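Local coordinates for SusD family protein (Bacteroides uniformis, PDB 7KV1), which probably binds beta-glucan at the cell surface as a SusD-like glycan-binding protein of a human gut bacterium, at residues G226-A231 and S286-N291. Numbering follows the deposited sequence.
Sequences GRVTQA and SIWEIN
Ile-287 opens the contact at the start of helix 230-244: its CG2, anti to the backbone N, lies 3.9 Å from Ala-231 CB, and Leu-260 of helix 250-262 touches both side chains. Its carbonyl is linked indirectly to Thr-229, since a water donates to Ile-287 O (2.6 Å) and bonds Thr-229 OG1, the same hydroxyl that caps the helix at Met-232 N. At Trp-288, CG anti to the backbone N (chi1 -163°) sends the indole across to 226-231. Trp-288 NE1 donates to Gly-226 O over 3.0 Å, with an N-H...O angle of 151°; the acceptor sits near the ring plane, whereas the donor stands above the carbonyl plane, 52° out of it. Val-228 runs alongside, CG1 4.0 Å from Trp-288 CZ2, while Phe-154 and Tyr-405 meet the indole edge-to-face. A leucine in place of Trp-288 would lose the NE1 bond and would probably loosen the packing against Val-228 and both aromatic rings. Glu-289 contributes its carbonyl: a second water donates to Glu-289 O and Gly-226 O, giving the latter two donors. Asn-291 ND2 comes within 3.8 Å of Gly-226 CA and bonds Leu-225 O, with OD1 taken by Trp-282. At Gly-226's backbone angles a CB would jam against Leu-225 O, besides clashing with that ND2. Ile-287 and Trp-288 both face Tyr-406 of the antiparallel strand 403-407, forming a classic beta bulge beside an N-capped helix in this helix-rich SusD-family fold.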
ATOM      1  N   GLY A 226     -13.730   4.518   6.965  1.00 33.82           N
ATOM      2  CA  GLY A 226     -13.324   3.225   6.370  1.00 28.46           C
ATOM      3  C   GLY A 226     -14.013   3.008   5.035  1.00 25.78           C
ATOM      4  O   GLY A 226     -13.453   2.313   4.171  1.00 26.06           O
ATOM      5  N   ARG A 227     -15.196   3.588   4.834  1.00 23.57           N
ATOM      6  CA  ARG A 227     -15.824   3.572   3.491  1.00 24.79           C
ATOM      7  C   ARG A 227     -14.858   4.237   2.518  1.00 24.63           C
ATOM      8  O   ARG A 227     -14.068   5.083   2.918  1.00 24.21           O
ATOM      9  CB  ARG A 227     -17.196   4.235   3.428  1.00 26.22           C
ATOM     10  CG  ARG A 227     -18.286   3.424   4.124  1.00 29.06           C
ATOM     11  CD  ARG A 227     -19.716   3.926   3.899  1.00 30.20           C
ATOM     12  NE  ARG A 227     -20.605   3.129   4.743  1.00 33.72           N
ATOM     13  CZ  ARG A 227     -21.112   1.929   4.431  1.00 38.51           C
ATOM     14  NH1 ARG A 227     -20.895   1.363   3.257  1.00 37.66           N
ATOM     15  NH2 ARG A 227     -21.861   1.289   5.308  1.00 41.78           N
ATOM     16  N   VAL A 228     -14.961   3.876   1.254  1.00 24.29           N
ATOM     17  CA  VAL A 228     -14.186   4.575   0.203  1.00 23.18           C
ATOM     18  C   VAL A 228     -14.882   5.889  -0.082  1.00 23.57           C
ATOM     19  O   VAL A 228     -16.127   5.973   0.125  1.00 23.37           O
ATOM     20  CB  VAL A 228     -14.009   3.674  -1.018  1.00 21.88           C
ATOM     21  CG1 VAL A 228     -13.274   2.426  -0.574  1.00 21.85           C
ATOM     22  CG2 VAL A 228     -15.330   3.312  -1.714  1.00 22.98           C
ATOM     23  N   THR A 229     -14.089   6.861  -0.505  1.00 21.17           N
ATOM     24  CA  THR A 229     -14.471   8.281  -0.650  1.00 22.43           C
ATOM     25  C   THR A 229     -13.933   8.808  -1.977  1.00 21.49           C
ATOM     26  O   THR A 229     -13.093   8.145  -2.626  1.00 21.87           O
ATOM     27  CB  THR A 229     -13.960   9.122   0.522  1.00 21.64           C
ATOM     28  OG1 THR A 229     -12.543   9.002   0.495  1.00 24.85           O
ATOM     29  CG2 THR A 229     -14.496   8.680   1.872  1.00 20.34           C
ATOM     30  N   GLN A 230     -14.393   9.983  -2.365  1.00 20.11           N
ATOM     31  CA  GLN A 230     -13.902  10.637  -3.580  1.00 20.71           C
ATOM     32  C   GLN A 230     -12.412  10.949  -3.364  1.00 21.25           C
ATOM     33  O   GLN A 230     -11.649  10.861  -4.329  1.00 21.38           O
ATOM     34  CB  GLN A 230     -14.778  11.845  -3.864  1.00 21.67           C
ATOM     35  CG  GLN A 230     -14.458  12.500  -5.184  1.00 22.16           C
ATOM     36  CD  GLN A 230     -15.144  11.833  -6.335  1.00 24.80           C
ATOM     37  OE1 GLN A 230     -15.537  10.665  -6.254  1.00 25.05           O
ATOM     38  NE2 GLN A 230     -15.264  12.584  -7.422  1.00 26.60           N
ATOM     39  N   ALA A 231     -12.013  11.365  -2.164  1.00 20.13           N
ATOM     40  CA  ALA A 231     -10.588  11.668  -1.869  1.00 20.21           C
ATOM     41  C   ALA A 231      -9.778  10.382  -2.067  1.00 18.56           C
ATOM     42  O   ALA A 231      -8.693  10.422  -2.635  1.00 18.87           O
ATOM     43  CB  ALA A 231     -10.417  12.211  -0.474  1.00 20.28           C
ATOM     44  N   SER A 286      -5.519  11.646   7.402  1.00 23.76           N
ATOM     45  CA  SER A 286      -5.910  10.299   6.943  1.00 26.15           C
ATOM     46  C   SER A 286      -6.899  10.414   5.784  1.00 24.04           C
ATOM     47  O   SER A 286      -7.952  11.002   5.960  1.00 22.66           O
ATOM     48  CB  SER A 286      -6.429   9.475   8.105  1.00 27.17           C
ATOM     49  OG  SER A 286      -6.565   8.115   7.693  1.00 35.55           O
ATOM     50  N   ILE A 287      -6.553   9.912   4.596  1.00 23.22           N
ATOM     51  CA  ILE A 287      -7.516   9.907   3.458  1.00 22.71           C
ATOM     52  C   ILE A 287      -8.194   8.537   3.439  1.00 23.52           C
ATOM     53  O   ILE A 287      -9.430   8.473   3.213  1.00 21.97           O
ATOM     54  CB  ILE A 287      -6.826  10.283   2.141  1.00 25.77           C
ATOM     55  CG1 ILE A 287      -6.454  11.769   2.117  1.00 27.17           C
ATOM     56  CG2 ILE A 287      -7.685   9.900   0.961  1.00 26.44           C
ATOM     57  CD1 ILE A 287      -5.618  12.188   0.958  1.00 31.22           C
ATOM     58  N   TRP A 288      -7.425   7.472   3.685  1.00 21.59           N
ATOM     59  CA  TRP A 288      -8.029   6.126   3.770  1.00 22.39           C
ATOM     60  C   TRP A 288      -7.178   5.188   4.624  1.00 23.07           C
ATOM     61  O   TRP A 288      -5.924   5.137   4.464  1.00 20.91           O
ATOM     62  CB  TRP A 288      -8.283   5.585   2.365  1.00 22.31           C
ATOM     63  CG  TRP A 288      -9.229   4.430   2.337  1.00 25.38           C
ATOM     64  CD1 TRP A 288     -10.534   4.415   2.749  1.00 24.58           C
ATOM     65  CD2 TRP A 288      -8.937   3.105   1.873  1.00 24.22           C
ATOM     66  NE1 TRP A 288     -11.069   3.173   2.568  1.00 25.71           N
ATOM     67  CE2 TRP A 288     -10.118   2.346   2.032  1.00 23.73           C
ATOM     68  CE3 TRP A 288      -7.814   2.494   1.306  1.00 24.37           C
ATOM     69  CZ2 TRP A 288     -10.196   1.010   1.641  1.00 23.84           C
ATOM     70  CZ3 TRP A 288      -7.877   1.160   0.967  1.00 23.79           C
ATOM     71  CH2 TRP A 288      -9.065   0.437   1.116  1.00 23.60           C
ATOM     72  N   GLU A 289      -7.859   4.491   5.525  1.00 22.24           N
ATOM     73  CA  GLU A 289      -7.274   3.472   6.408  1.00 23.21           C
ATOM     74  C   GLU A 289      -8.122   2.217   6.272  1.00 25.65           C
ATOM     75  O   GLU A 289      -9.318   2.343   5.939  1.00 25.07           O
ATOM     76  CB  GLU A 289      -7.287   3.888   7.877  1.00 25.88           C
ATOM     77  CG  GLU A 289      -6.824   5.289   8.141  1.00 25.73           C
ATOM     78  CD  GLU A 289      -6.543   5.624   9.590  1.00 27.55           C
ATOM     79  OE1 GLU A 289      -6.652   4.708  10.464  1.00 26.83           O
ATOM     80  OE2 GLU A 289      -6.206   6.796   9.844  1.00 22.59           O
ATOM     81  N   ILE A 290      -7.509   1.072   6.542  1.00 24.92           N
ATOM     82  CA  ILE A 290      -8.205  -0.226   6.717  1.00 25.22           C
ATOM     83  C   ILE A 290      -8.320  -0.465   8.220  1.00 24.95           C
ATOM     84  O   ILE A 290      -7.302  -0.430   8.888  1.00 23.71           O
ATOM     85  CB  ILE A 290      -7.480  -1.342   5.978  1.00 24.45           C
ATOM     86  CG1 ILE A 290      -7.376  -1.010   4.484  1.00 25.38           C
ATOM     87  CG2 ILE A 290      -8.193  -2.660   6.209  1.00 26.93           C
ATOM     88  CD1 ILE A 290      -6.430  -1.900   3.732  1.00 26.51           C
ATOM     89  N   ASN A 291      -9.551  -0.609   8.706  1.00 26.66           N
ATOM     90  CA  ASN A 291      -9.894  -0.642  10.149  1.00 31.64           C
ATOM     91  C   ASN A 291      -9.700  -2.054  10.670  1.00 32.49           C
ATOM     92  O   ASN A 291     -10.181  -2.998   9.966  1.00 29.65           O
ATOM     93  CB  ASN A 291     -11.342  -0.249  10.437  1.00 31.90           C
ATOM     94  CG  ASN A 291     -11.598   1.217  10.194  1.00 37.66           C
ATOM     95  OD1 ASN A 291     -10.741   2.053  10.475  1.00 42.67           O
ATOM     96  ND2 ASN A 291     -12.777   1.535   9.689  1.00 36.48           N
TER
HETATM   97  O   HOH W   1     -11.383   0.481   5.344  1.00 36.14           O
HETATM   98  O   HOH W   2     -11.238  10.155   2.534  1.00 25.83           O